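Local coordinates for protein pullulanase (Klebsiella oxytoca, PDB 2YOC) that hydrolyses the alpha-1,6-glucosidic linkages of pullulan and related dextrins, as a calcium-containing glycosyl hydrolase linked to type 2 secretion, at residues B[941-946]-B[1022-1027]; B[1016-1021]-B[1054-1059]. One frame throughout, in Å; residues are numbered along the deposited sequence.

In the fold
Interactions 1 and 2 lie in the C-terminal region characteristic of pullulanase-type alpha-1,6-glucosidases. Segment 941-946 covers the last turn or so of helix 927-945 and the residue beyond it. The chain then makes most of a five-stranded antiparallel sheet before reaching 1016-1021, which holds the edge strand 1019-1020. Helix 1022-1027 follows at once and packs back on 941-946, closing the loop of interaction 1. The chain next runs to strand 1050-1057, whose end pairs with 1016-1021 and closes interaction 2 around that short helix. The two contacts therefore cross along the chain. Their centres are about 14 Å apart. Interaction 1 joins helix 927-945 to helix 1022-1027, and interaction 2 joins strand 1019-1020 to strand 1050-1057.

Interaction 1: residues B[941-946]-B[1022-1027]; sequences TELRKS and AIQQTA
Ile1023 points toward segment 941-946, in the C-terminal part of helix 927-945, and meets Glu942, Leu943 and Ser946. Its chi1 of -69° puts CG1 anti to the carbonyl carbon and CG2 anti to the backbone N. The branches diverge, CG2 to Glu942 and Leu943, CD1 to Ser946. Ile1023 CG2 packs on Glu942 CB at 3.8 Å. Ile1023 CG2 also lies 3.9 Å from Leu943 CD2, and these two side chains slide past each other in opposite directions. The CD1 methyl of Ile1023 reaches Ser946 CB at 3.6 Å. The hydroxyl of Ser946 turns back to its own segment: Ser946 OG donates to Leu943 O at 2.8 Å, in the carbonyl plane and on a lone pair. Leu943 O accepts from Ser946 N as well, and these two bonds hold the serine beside Ile1023. Leu943 CD1 lies 4.2 Å from Gln1024 CD. The amide of Gln1024 is engaged beyond this contact, with OE1 accepting from Val1053 N. No hydrogen bond joins the two segments. The helix axes come within 10.1 Å and run 152° apart. This is near-antiparallel helix-helix packing centred on Ile1023, against Leu943 and the CB atoms of Glu942 and Ser946.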
loop_
_atom_site.group_PDB
_atom_site.type_symbol
_atom_site.label_atom_id
_atom_site.label_comp_id
_atom_site.label_asym_id
_atom_site.label_seq_id
_atom_site.Cartn_x
_atom_site.Cartn_y
_atom_site.Cartn_z
ATOM N N THR B 941 -15.220 19.724 29.040
ATOM C CA THR B 941 -14.373 19.284 30.142
ATOM C C THR B 941 -15.203 18.488 31.128
ATOM O O THR B 941 -14.731 17.455 31.625
ATOM C CB THR B 941 -13.579 20.458 30.791
ATOM O OG1 THR B 941 -14.473 21.384 31.412
ATOM C CG2 THR B 941 -12.629 21.170 29.819
ATOM N N GLU B 942 -16.447 18.945 31.394
ATOM C CA GLU B 942 -17.372 18.258 32.309
ATOM C C GLU B 942 -17.619 16.838 31.807
ATOM O O GLU B 942 -17.503 15.877 32.583
ATOM C CB GLU B 942 -18.684 19.041 32.499
ATOM C CG GLU B 942 -18.530 20.253 33.408
ATOM C CD GLU B 942 -19.781 21.044 33.736
ATOM O OE1 GLU B 942 -20.118 21.997 32.990
ATOM O OE2 GLU B 942 -20.387 20.747 34.789
ATOM N N LEU B 943 -17.862 16.710 30.486
ATOM C CA LEU B 943 -18.052 15.436 29.799
ATOM C C LEU B 943 -16.859 14.492 30.014
ATOM O O LEU B 943 -17.059 13.354 30.439
ATOM C CB LEU B 943 -18.304 15.664 28.300
ATOM C CG LEU B 943 -19.666 16.275 27.943
ATOM C CD1 LEU B 943 -19.669 16.803 26.534
ATOM C CD2 LEU B 943 -20.791 15.293 28.151
ATOM N N ARG B 944 -15.619 14.997 29.762
ATOM C CA ARG B 944 -14.333 14.294 29.924
ATOM C C ARG B 944 -14.237 13.678 31.315
ATOM O O ARG B 944 -13.821 12.518 31.439
ATOM C CB ARG B 944 -13.175 15.273 29.670
ATOM C CG ARG B 944 -11.787 14.695 29.866
ATOM C CD ARG B 944 -10.725 15.545 29.227
ATOM N NE ARG B 944 -9.417 14.893 29.252
ATOM C CZ ARG B 944 -8.929 14.122 28.286
ATOM N NH1 ARG B 944 -9.639 13.891 27.188
ATOM N NH2 ARG B 944 -7.718 13.581 28.405
ATOM N N LYS B 945 -14.651 14.441 32.362
ATOM C CA LYS B 945 -14.635 13.943 33.732
ATOM C C LYS B 945 -15.905 13.142 34.117
ATOM O O LYS B 945 -15.959 12.577 35.213
ATOM C CB LYS B 945 -14.280 15.058 34.748
ATOM C CG LYS B 945 -15.200 16.274 34.778
ATOM C CD LYS B 945 -14.806 17.241 35.882
ATOM C CE LYS B 945 -15.837 17.363 36.973
ATOM N NZ LYS B 945 -16.776 18.483 36.703
ATOM N N SER B 946 -16.902 13.049 33.203
ATOM C CA SER B 946 -18.159 12.343 33.447
ATOM C C SER B 946 -18.118 10.818 33.366
ATOM O O SER B 946 -19.118 10.193 33.693
ATOM C CB SER B 946 -19.270 12.911 32.575
ATOM O OG SER B 946 -19.408 12.238 31.336
ATOM N N ALA B 1022 -26.513 13.802 30.649
ATOM C CA ALA B 1022 -27.203 14.683 31.589
ATOM C C ALA B 1022 -26.544 16.058 31.556
ATOM O O ALA B 1022 -27.257 17.055 31.566
ATOM C CB ALA B 1022 -27.129 14.112 32.988
ATOM N N ILE B 1023 -25.184 16.098 31.430
ATOM C CA ILE B 1023 -24.332 17.294 31.301
ATOM C C ILE B 1023 -24.860 18.151 30.122
ATOM O O ILE B 1023 -25.114 19.353 30.302
ATOM C CB ILE B 1023 -22.813 16.888 31.135
ATOM C CG1 ILE B 1023 -22.209 16.276 32.428
ATOM C CG2 ILE B 1023 -21.937 18.059 30.707
ATOM C CD1 ILE B 1023 -22.347 14.773 32.602
ATOM N N GLN B 1024 -25.091 17.503 28.952
ATOM C CA GLN B 1024 -25.596 18.173 27.751
ATOM C C GLN B 1024 -27.082 18.537 27.830
ATOM O O GLN B 1024 -27.484 19.582 27.303
ATOM C CB GLN B 1024 -25.294 17.358 26.494
ATOM C CG GLN B 1024 -23.865 17.537 26.024
ATOM C CD GLN B 1024 -23.527 16.678 24.837
ATOM O OE1 GLN B 1024 -23.719 15.449 24.835
ATOM N NE2 GLN B 1024 -22.967 17.311 23.815
ATOM N N GLN B 1025 -27.887 17.677 28.492
ATOM C CA GLN B 1025 -29.327 17.908 28.698
ATOM C C GLN B 1025 -29.549 19.110 29.624
ATOM O O GLN B 1025 -30.419 19.930 29.353
ATOM C CB GLN B 1025 -30.037 16.652 29.252
ATOM C CG GLN B 1025 -30.065 15.457 28.287
ATOM C CD GLN B 1025 -31.061 14.391 28.697
ATOM O OE1 GLN B 1025 -32.176 14.310 28.166
ATOM N NE2 GLN B 1025 -30.672 13.530 29.635
ATOM N N THR B 1026 -28.723 19.244 30.681
ATOM C CA THR B 1026 -28.780 20.374 31.617
ATOM C C THR B 1026 -28.476 21.688 30.875
ATOM O O THR B 1026 -29.150 22.689 31.104
ATOM C CB THR B 1026 -27.809 20.160 32.792
ATOM O OG1 THR B 1026 -27.937 18.829 33.293
ATOM C CG2 THR B 1026 -28.047 21.135 33.934
ATOM N N ALA B 1027 -27.489 21.653 29.958
ATOM C CA ALA B 1027 -27.053 22.784 29.154
ATOM C C ALA B 1027 -28.145 23.395 28.283
ATOM O O ALA B 1027 -28.145 24.616 28.102
ATOM C CB ALA B 1027 -25.862 22.388 28.315
#

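Interaction 2: residues B[1016-1021]-B[1054-1059]; sequences ETLQLS and LELPQG. With CA (calcium ion), chain M.
Residues 1019-1020 pair antiparallel with 1054-1055 at the edge of the five-stranded C-terminal sheet. Gln1019 and Glu1055 form a hydrogen-bonded pair. Glu1055 N donates to Gln1019 O at 2.8 Å in a nearly straight bond (174°), while Gln1019 N donates to Glu1055 O at 3.1 Å. Leu1020 and Leu1054 are the adjoining non-hydrogen-bonded pair, and their CD1 methyls meet at 3.9 Å on one face. Leu1018 CD2 packs near Leu1056 CG. Gln1019 and Glu1055 share the other face, where their side chains cross obliquely with amide and carboxylate planes 47° apart. Gln1019 CG sits between the backbone N and the carbonyl carbon (chi1 66°), close to Glu1055 CG. Farther out, the amide of Gln1019 meets the Pro1057 ring tip to tip, with Gln1019 NE2 3.9 Å from Pro1057 CB. The carboxylate of Glu1055 lies beside Ser1021, the N-cap residue of helix 1022-1027, with Glu1055 OE2 3.7 Å from Ser1021 CA. Glu1055 OE2 forms a salt bridge with Arg993 and accepts from a water that is also hydrogen-bonded to Ser1021 OG. The water thus bridges the strand to the helix start. Beyond the paired strands, Gln1058 joins Asp982, Ser989, Asp991 and Leu994 in binding a calcium ion. Gln1058 OE1 lies 2.8 Å from the calcium ion.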
loop_
_atom_site.group_PDB
_atom_site.type_symbol
_atom_site.label_atom_id
_atom_site.label_comp_id
_atom_site.label_asym_id
_atom_site.label_seq_id
_atom_site.Cartn_x
_atom_site.Cartn_y
_atom_site.Cartn_z
ATOM N N GLU B 1016 -30.642 0.485 19.586
ATOM C CA GLU B 1016 -29.873 0.623 20.814
ATOM C C GLU B 1016 -30.544 1.687 21.671
ATOM O O GLU B 1016 -31.011 2.718 21.152
ATOM C CB GLU B 1016 -28.413 0.987 20.525
ATOM C CG GLU B 1016 -27.605 -0.138 19.900
ATOM C CD GLU B 1016 -26.962 -1.124 20.853
ATOM O OE1 GLU B 1016 -27.282 -1.100 22.060
ATOM O OE2 GLU B 1016 -26.125 -1.928 20.388
ATOM N N THR B 1017 -30.671 1.390 22.970
ATOM C CA THR B 1017 -31.285 2.315 23.900
ATOM C C THR B 1017 -30.222 3.251 24.452
ATOM O O THR B 1017 -29.441 2.877 25.324
ATOM C CB THR B 1017 -32.245 1.603 24.845
ATOM O OG1 THR B 1017 -33.325 1.105 24.044
ATOM C CG2 THR B 1017 -32.796 2.518 25.921
ATOM N N LEU B 1018 -30.170 4.455 23.865
ATOM C CA LEU B 1018 -29.226 5.521 24.160
ATOM C C LEU B 1018 -29.920 6.730 24.732
ATOM O O LEU B 1018 -31.119 6.913 24.553
ATOM C CB LEU B 1018 -28.511 5.938 22.871
ATOM C CG LEU B 1018 -27.685 4.885 22.163
ATOM C CD1 LEU B 1018 -27.312 5.381 20.798
ATOM C CD2 LEU B 1018 -26.439 4.502 22.960
ATOM N N GLN B 1019 -29.167 7.565 25.410
ATOM C CA GLN B 1019 -29.653 8.814 25.980
ATOM C C GLN B 1019 -28.523 9.813 25.909
ATOM O O GLN B 1019 -27.349 9.414 25.964
ATOM C CB GLN B 1019 -30.184 8.642 27.432
ATOM C CG GLN B 1019 -29.145 8.272 28.491
ATOM C CD GLN B 1019 -29.739 7.672 29.734
ATOM O OE1 GLN B 1019 -30.920 7.323 29.798
ATOM N NE2 GLN B 1019 -28.909 7.487 30.744
ATOM N N LEU B 1020 -28.865 11.097 25.744
ATOM C CA LEU B 1020 -27.888 12.176 25.681
ATOM C C LEU B 1020 -27.348 12.390 27.093
ATOM O O LEU B 1020 -28.069 12.136 28.057
ATOM C CB LEU B 1020 -28.583 13.440 25.164
ATOM C CG LEU B 1020 -27.712 14.650 24.874
ATOM C CD1 LEU B 1020 -26.821 14.416 23.671
ATOM C CD2 LEU B 1020 -28.562 15.886 24.686
ATOM N N SER B 1021 -26.094 12.822 27.222
ATOM C CA SER B 1021 -25.514 13.064 28.535
ATOM C C SER B 1021 -26.334 14.085 29.333
ATOM O O SER B 1021 -26.780 15.111 28.776
ATOM C CB SER B 1021 -24.082 13.571 28.413
ATOM O OG SER B 1021 -23.456 13.594 29.688
ATOM N N LEU B 1054 -23.505 10.243 23.494
ATOM C CA LEU B 1054 -24.641 9.350 23.648
ATOM C C LEU B 1054 -24.178 8.233 24.557
ATOM O O LEU B 1054 -23.121 7.637 24.319
ATOM C CB LEU B 1054 -25.147 8.800 22.296
ATOM C CG LEU B 1054 -25.751 9.767 21.237
ATOM C CD1 LEU B 1054 -26.195 11.088 21.826
ATOM C CD2 LEU B 1054 -24.780 10.011 20.138
ATOM N N GLU B 1055 -24.917 8.005 25.641
ATOM C CA GLU B 1055 -24.554 6.993 26.609
ATOM C C GLU B 1055 -25.520 5.834 26.641
ATOM O O GLU B 1055 -26.732 6.028 26.505
ATOM C CB GLU B 1055 -24.315 7.589 28.008
ATOM C CG GLU B 1055 -25.046 8.884 28.312
ATOM C CD GLU B 1055 -24.756 9.455 29.684
ATOM O OE1 GLU B 1055 -23.558 9.535 30.046
ATOM O OE2 GLU B 1055 -25.722 9.831 30.391
ATOM N N LEU B 1056 -24.962 4.622 26.815
ATOM C CA LEU B 1056 -25.667 3.348 26.887
ATOM C C LEU B 1056 -25.856 3.003 28.378
ATOM O O LEU B 1056 -24.915 2.519 29.020
ATOM C CB LEU B 1056 -24.816 2.268 26.210
ATOM C CG LEU B 1056 -25.507 1.225 25.362
ATOM C CD1 LEU B 1056 -24.521 0.152 24.975
ATOM C CD2 LEU B 1056 -26.675 0.566 26.095
ATOM N N PRO B 1057 -27.041 3.256 28.972
ATOM C CA PRO B 1057 -27.185 2.982 30.420
ATOM C C PRO B 1057 -27.148 1.504 30.758
ATOM O O PRO B 1057 -27.633 0.672 29.987
ATOM C CB PRO B 1057 -28.510 3.648 30.794
ATOM C CG PRO B 1057 -29.281 3.717 29.492
ATOM C CD PRO B 1057 -28.277 3.822 28.383
ATOM N N GLN B 1058 -26.517 1.188 31.879
ATOM C CA GLN B 1058 -26.367 -0.170 32.370
ATOM C C GLN B 1058 -27.599 -0.571 33.113
ATOM O O GLN B 1058 -28.132 0.212 33.907
ATOM C CB GLN B 1058 -25.133 -0.287 33.288
ATOM C CG GLN B 1058 -24.672 -1.729 33.510
ATOM C CD GLN B 1058 -23.800 -1.861 34.718
ATOM O OE1 GLN B 1058 -22.708 -1.292 34.797
ATOM N NE2 GLN B 1058 -24.257 -2.636 35.681
ATOM N N GLY B 1059 -28.006 -1.813 32.880
ATOM C CA GLY B 1059 -29.176 -2.404 33.484
ATOM C C GLY B 1059 -28.834 -2.799 34.892
ATOM O O GLY B 1059 -27.961 -2.210 35.564
HETATM CA CA CA M . -20.493 -1.008 33.200
HETATM O O HOH W 1 -24.127 12.031 32.065
#